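Long-range contacts in MTH396 protein (Methanothermobacter thermautotrophicus, PDB 1NXH), which is of unknown function but belongs to the EhaM family and forms an all-helical homodimer joined by disulfide bonds between its two subunits: residues Q21-K26 and A54-F59; K70-L75 and A94-I99. All blocks are in the same frame, centred on the assembly; numbering follows the deposited sequence.

Contact 1: Q21-K26 and A54-F59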
loop_
_atom_site.group_PDB
_atom_site.type_symbol
_atom_site.label_atom_id
_atom_site.label_comp_id
_atom_site.label_asym_id
_atom_site.label_seq_id
_atom_site.Cartn_x
_atom_site.Cartn_y
_atom_site.Cartn_z
ATOM N N GLN A 21 17.733 -13.834 5.203
ATOM C CA GLN A 21 16.628 -14.759 5.363
ATOM C C GLN A 21 15.530 -14.232 6.268
ATOM O O GLN A 21 14.350 -14.385 5.992
ATOM C CB GLN A 21 17.167 -16.078 5.913
ATOM C CG GLN A 21 18.067 -16.824 4.936
ATOM C CD GLN A 21 17.280 -17.574 3.867
ATOM O OE1 GLN A 21 17.763 -17.776 2.748
ATOM N NE2 GLN A 21 16.069 -18.007 4.213
ATOM N N GLU A 22 15.932 -13.594 7.351
ATOM C CA GLU A 22 14.983 -13.065 8.307
ATOM C C GLU A 22 14.380 -11.707 7.977
ATOM O O GLU A 22 13.237 -11.442 8.330
ATOM C CB GLU A 22 15.655 -12.990 9.673
ATOM C CG GLU A 22 15.728 -14.306 10.385
ATOM C CD GLU A 22 14.380 -14.705 10.934
ATOM O OE1 GLU A 22 13.418 -14.797 10.138
ATOM O OE2 GLU A 22 14.281 -14.921 12.159
ATOM N N ASP A 23 15.145 -10.852 7.306
ATOM C CA ASP A 23 14.687 -9.502 6.982
ATOM C C ASP A 23 14.211 -9.273 5.551
ATOM O O ASP A 23 13.527 -8.287 5.267
ATOM C CB ASP A 23 15.811 -8.497 7.264
ATOM C CG ASP A 23 16.245 -8.496 8.710
ATOM O OD1 ASP A 23 17.098 -7.657 9.071
ATOM O OD2 ASP A 23 15.737 -9.334 9.483
ATOM N N VAL A 24 14.548 -10.186 4.655
ATOM C CA VAL A 24 14.212 -9.989 3.262
ATOM C C VAL A 24 13.574 -11.163 2.550
ATOM O O VAL A 24 12.401 -11.127 2.187
ATOM C CB VAL A 24 15.483 -9.632 2.480
ATOM C CG1 VAL A 24 15.124 -9.165 1.083
ATOM C CG2 VAL A 24 16.294 -8.592 3.254
ATOM N N VAL A 25 14.372 -12.197 2.329
ATOM C CA VAL A 25 13.924 -13.383 1.610
ATOM C C VAL A 25 12.629 -13.988 2.150
ATOM O O VAL A 25 11.705 -14.285 1.389
ATOM C CB VAL A 25 15.033 -14.469 1.605
ATOM C CG1 VAL A 25 15.322 -14.910 0.164
ATOM C CG2 VAL A 25 16.313 -13.929 2.276
ATOM N N LYS A 26 12.573 -14.159 3.464
ATOM C CA LYS A 26 11.412 -14.736 4.130
ATOM C C LYS A 26 10.278 -13.713 4.203
ATOM O O LYS A 26 9.190 -13.943 3.677
ATOM C CB LYS A 26 11.827 -15.195 5.533
ATOM C CG LYS A 26 10.798 -15.966 6.326
ATOM C CD LYS A 26 11.392 -16.426 7.666
ATOM C CE LYS A 26 12.610 -17.333 7.482
ATOM N NZ LYS A 26 13.139 -17.841 8.778
ATOM N N ALA A 54 25.590 -5.057 -1.053
ATOM C CA ALA A 54 25.287 -3.626 -1.050
ATOM C C ALA A 54 23.835 -3.397 -0.617
ATOM O O ALA A 54 23.502 -2.363 -0.032
ATOM C CB ALA A 54 25.511 -3.040 -2.456
ATOM N N LEU A 55 22.990 -4.383 -0.899
ATOM C CA LEU A 55 21.568 -4.327 -0.591
ATOM C C LEU A 55 21.107 -4.137 0.844
ATOM O O LEU A 55 20.422 -3.157 1.161
ATOM C CB LEU A 55 20.879 -5.570 -1.135
ATOM C CG LEU A 55 20.211 -5.379 -2.488
ATOM C CD1 LEU A 55 19.402 -6.616 -2.831
ATOM C CD2 LEU A 55 19.307 -4.166 -2.421
ATOM N N HIS A 56 21.466 -5.075 1.712
ATOM C CA HIS A 56 21.020 -5.013 3.101
ATOM C C HIS A 56 21.068 -3.640 3.758
ATOM O O HIS A 56 20.041 -3.100 4.139
ATOM C CB HIS A 56 21.766 -6.033 3.950
ATOM C CG HIS A 56 20.977 -6.486 5.134
ATOM N ND1 HIS A 56 20.916 -5.765 6.309
ATOM C CD2 HIS A 56 20.126 -7.528 5.288
ATOM C CE1 HIS A 56 20.060 -6.342 7.133
ATOM N NE2 HIS A 56 19.566 -7.413 6.537
ATOM N N PRO A 57 22.258 -3.056 3.905
ATOM C CA PRO A 57 22.306 -1.731 4.529
ATOM C C PRO A 57 21.239 -0.833 3.897
ATOM O O PRO A 57 20.421 -0.218 4.594
ATOM C CB PRO A 57 23.714 -1.233 4.195
ATOM C CG PRO A 57 24.505 -2.465 4.084
ATOM C CD PRO A 57 23.578 -3.444 3.379
ATOM N N ARG A 58 21.265 -0.775 2.566
ATOM C CA ARG A 58 20.341 0.044 1.799
ATOM C C ARG A 58 18.931 -0.340 2.156
ATOM O O ARG A 58 18.032 0.498 2.205
ATOM C CB ARG A 58 20.566 -0.163 0.311
ATOM C CG ARG A 58 20.009 0.946 -0.521
ATOM C CD ARG A 58 20.539 0.847 -1.913
ATOM N NE ARG A 58 19.812 -0.134 -2.709
ATOM C CZ ARG A 58 20.394 -1.038 -3.496
ATOM N NH1 ARG A 58 21.721 -1.097 -3.585
ATOM N NH2 ARG A 58 19.649 -1.869 -4.222
ATOM N N PHE A 59 18.751 -1.625 2.417
ATOM C CA PHE A 59 17.449 -2.159 2.777
ATOM C C PHE A 59 17.019 -1.690 4.166
ATOM O O PHE A 59 15.862 -1.336 4.376
ATOM C CB PHE A 59 17.496 -3.677 2.746
ATOM C CG PHE A 59 16.179 -4.321 3.028
ATOM C CD1 PHE A 59 15.440 -4.895 2.000
ATOM C CD2 PHE A 59 15.670 -4.363 4.330
ATOM C CE1 PHE A 59 14.209 -5.508 2.264
ATOM C CE2 PHE A 59 14.429 -4.978 4.610
ATOM C CZ PHE A 59 13.701 -5.550 3.574
#
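Helices 18-25 and 49-60 cross almost perpendicularly here: the axes of the short pieces make an angle of 87° and come no closer than 11.1 Å. This is a near-perpendicular helix-helix crossing in an all-helical fold, with the backbones well apart (the nearest pair, Val-24 CA and His-56 CA, is 8.4 Å apart) and two aromatic residues of 54-59 bridging the gap. His-56 and Phe-59 both hold CG anti to the backbone N, and both rings extend to helix 18-25. That helix widens into a pi-type turn at 21-25, and Val-24 and Asp-23 both direct CB toward the incoming rings.

Val-24 and Phe-59 meet tip to tip. The CG2 methyl of Val-24 sits over the centre of one ring face as a CH-pi contact, 3.9 Å from the centroid of the Phe-59 ring and 12° off its normal, while Val-24 CG1 lies 4.0 Å from Phe-59 CE1. Phe-59 also stacks on Trp-79 of the second subunit, so the ring is shared between this crossing and the dimer interface.

Next to it, Asp-23 and His-56 cross at about a right angle. Asp-23 OD1 comes in at the imidazole edge, near its plane, yet the carboxylate is turned 35° from the ring and the approach is not a hydrogen bond; the NE2 atom is instead weakly bonded to the carbonyl of Arg-19. So close a carboxylate might stabilise a protonated imidazole. Trp-20 meets the same ring with its plane inclined, so the buried His-56 ring has both an aromatic and an acidic neighbour. The acid's nearest point is Asp-23 OD1, 3.5 Å from His-56 NE2.

Contact 2: K70-L75 and A94-I99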
loop_
_atom_site.group_PDB
_atom_site.type_symbol
_atom_site.label_atom_id
_atom_site.label_comp_id
_atom_site.label_asym_id
_atom_site.label_seq_id
_atom_site.Cartn_x
_atom_site.Cartn_y
_atom_site.Cartn_z
ATOM N N LYS A 70 3.208 1.772 3.074
ATOM C CA LYS A 70 2.233 0.700 3.275
ATOM C C LYS A 70 1.120 1.214 4.196
ATOM O O LYS A 70 -0.067 1.092 3.887
ATOM C CB LYS A 70 2.932 -0.537 3.879
ATOM C CG LYS A 70 2.298 -1.890 3.477
ATOM C CD LYS A 70 3.188 -3.104 3.838
ATOM C CE LYS A 70 2.441 -4.483 3.781
ATOM N NZ LYS A 70 2.084 -4.999 2.412
ATOM N N LEU A 71 1.510 1.819 5.312
ATOM C CA LEU A 71 0.537 2.349 6.265
ATOM C C LEU A 71 -0.398 3.355 5.618
ATOM O O LEU A 71 -1.617 3.227 5.686
ATOM C CB LEU A 71 1.252 3.009 7.448
ATOM C CG LEU A 71 2.065 2.007 8.263
ATOM C CD1 LEU A 71 2.894 2.710 9.315
ATOM C CD2 LEU A 71 1.103 0.994 8.883
ATOM N N HIS A 72 0.191 4.359 4.990
ATOM C CA HIS A 72 -0.584 5.394 4.342
ATOM C C HIS A 72 -1.668 4.756 3.497
ATOM O O HIS A 72 -2.839 5.151 3.555
ATOM C CB HIS A 72 0.316 6.245 3.451
ATOM C CG HIS A 72 -0.308 7.540 3.050
ATOM N ND1 HIS A 72 -0.447 8.599 3.925
ATOM C CD2 HIS A 72 -0.895 7.928 1.893
ATOM C CE1 HIS A 72 -1.091 9.585 3.321
ATOM N NE2 HIS A 72 -1.377 9.203 2.090
ATOM N N SER A 73 -1.255 3.761 2.715
ATOM C CA SER A 73 -2.158 3.048 1.827
ATOM C C SER A 73 -3.205 2.266 2.585
ATOM O O SER A 73 -4.396 2.537 2.476
ATOM C CB SER A 73 -1.402 2.078 0.936
ATOM O OG SER A 73 -2.335 1.272 0.237
ATOM N N ASP A 74 -2.755 1.290 3.356
ATOM C CA ASP A 74 -3.661 0.462 4.128
ATOM C C ASP A 74 -4.657 1.247 4.970
ATOM O O ASP A 74 -5.783 0.785 5.188
ATOM C CB ASP A 74 -2.857 -0.466 5.023
ATOM C CG ASP A 74 -2.046 -1.441 4.233
ATOM O OD1 ASP A 74 -1.282 -2.202 4.851
ATOM O OD2 ASP A 74 -2.181 -1.450 2.985
ATOM N N LEU A 75 -4.243 2.422 5.443
ATOM C CA LEU A 75 -5.108 3.260 6.265
ATOM C C LEU A 75 -5.928 4.250 5.449
ATOM O O LEU A 75 -6.340 5.289 5.949
ATOM C CB LEU A 75 -4.290 4.014 7.304
ATOM C CG LEU A 75 -3.604 3.140 8.357
ATOM C CD1 LEU A 75 -2.975 4.040 9.423
ATOM C CD2 LEU A 75 -4.620 2.209 9.001
ATOM N N ALA A 94 1.918 11.976 12.344
ATOM C CA ALA A 94 2.092 11.500 13.711
ATOM C C ALA A 94 1.723 10.035 13.794
ATOM O O ALA A 94 2.520 9.218 14.248
ATOM C CB ALA A 94 1.215 12.292 14.649
ATOM N N LEU A 95 0.509 9.719 13.346
ATOM C CA LEU A 95 -0.006 8.356 13.358
ATOM C C LEU A 95 0.908 7.371 12.644
ATOM O O LEU A 95 1.166 6.256 13.135
ATOM C CB LEU A 95 -1.382 8.305 12.704
ATOM C CG LEU A 95 -2.014 6.904 12.703
ATOM C CD1 LEU A 95 -2.194 6.406 14.150
ATOM C CD2 LEU A 95 -3.354 6.945 11.972
ATOM N N LYS A 96 1.390 7.775 11.474
ATOM C CA LYS A 96 2.272 6.907 10.714
ATOM C C LYS A 96 3.567 6.703 11.491
ATOM O O LYS A 96 4.154 5.618 11.461
ATOM C CB LYS A 96 2.534 7.515 9.333
ATOM C CG LYS A 96 1.322 7.405 8.399
ATOM C CD LYS A 96 1.218 8.575 7.420
ATOM C CE LYS A 96 2.324 8.542 6.359
ATOM N NZ LYS A 96 2.302 9.762 5.491
ATOM N N ASP A 97 3.991 7.738 12.213
ATOM C CA ASP A 97 5.214 7.653 12.993
ATOM C C ASP A 97 5.134 6.556 14.038
ATOM O O ASP A 97 5.909 5.588 14.015
ATOM C CB ASP A 97 5.505 8.978 13.690
ATOM C CG ASP A 97 5.932 10.053 12.725
ATOM O OD1 ASP A 97 6.559 9.705 11.705
ATOM O OD2 ASP A 97 5.660 11.244 12.988
ATOM N N GLU A 98 4.192 6.720 14.960
ATOM C CA GLU A 98 3.993 5.764 16.037
ATOM C C GLU A 98 3.764 4.336 15.591
ATOM O O GLU A 98 4.299 3.422 16.218
ATOM C CB GLU A 98 2.843 6.204 16.925
ATOM C CG GLU A 98 1.761 6.934 16.205
ATOM C CD GLU A 98 0.780 7.512 17.175
ATOM O OE1 GLU A 98 1.237 8.002 18.230
ATOM O OE2 GLU A 98 -0.437 7.482 16.894
ATOM N N ILE A 99 2.975 4.122 14.536
ATOM C CA ILE A 99 2.747 2.749 14.075
ATOM C C ILE A 99 4.058 2.207 13.536
ATOM O O ILE A 99 4.441 1.075 13.823
ATOM C CB ILE A 99 1.708 2.638 12.930
ATOM C CG1 ILE A 99 0.414 3.378 13.289
ATOM C CG2 ILE A 99 1.404 1.145 12.649
ATOM C CD1 ILE A 99 -0.361 2.754 14.425
#
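Segment 94-99, on helix 89-104, packs obliquely across the last turn of helix 63-74 in an all-helical fold: the local axes come within 10.3 Å and cross steeply, with 121° between their N-to-C directions. Helix 77-83 links the two along the chain.

Leu-95 comes first. Its CG is anti to the backbone N, and although CB does not point straight at the other helix, the end of the side chain bends nearer. Leu-95 CD2 meets Leu-75 CD1 tip to tip at 3.9 Å, just where Leu-75 leaves the helical conformation; Leu-113 of helix 109-124 also packs on Leu-75.

One residue on, Lys-96 sits at the closest backbone approach, its CA 6.6 Å from Leu-71 CA. The bends at chi2 (148°) and chi3 (70°) bring the end of the chain alongside the His-72 ring: Lys-96 CD lies at the edge, in its plane, and Lys-96 NZ, approaching obliquely, is 3.4 Å from His-72 ND1. Glu-93 gives the amine a weak, long ion pair. The lysine's positive charge alone would tend to disfavour protonation of the imidazole, although Asp-82 of helix 77-83 also touches His-72. An alanine in place of Lys-96 would lose everything beyond CB, the methylenes and the amine, and would probably leave the His-72 ring less firmly positioned. Lys-96 O is hydrogen-bonded to Thr-100 OG1 and lies 3.8 Å from Leu-71 CD1.

A turn later, Ile-99 points its CB toward helix 63-74 and crosses Leu-71 obliquely. Both methyls of Leu-71 take part, set by a CG anti to the carbonyl carbon: CD1 rests against the branched CB of Ile-99, and Leu-71 CD2 lies 3.8 Å from Ile-99 CG2.

In the fold
Contacts 1 and 2 come in series along the chain: contact 1 closes with helix 49-60, and the next helix, 63-74, opens contact 2. Their centres are 22 Å apart, on opposite sides of the chain's centre, and about 11 Å separates their nearest atoms, so neither touches the other. Contact 1 ties helix 18-25 to helix 49-60; contact 2 ties helix 63-74 to helix 89-104. Both crossings border the second subunit. The interchain disulfides join Cys-66 to Cys-78, so they sit on the helix that carries one side of contact 2 and on helix 77-83, which packs against it, while helix 77-83 of the second subunit reaches contact 1.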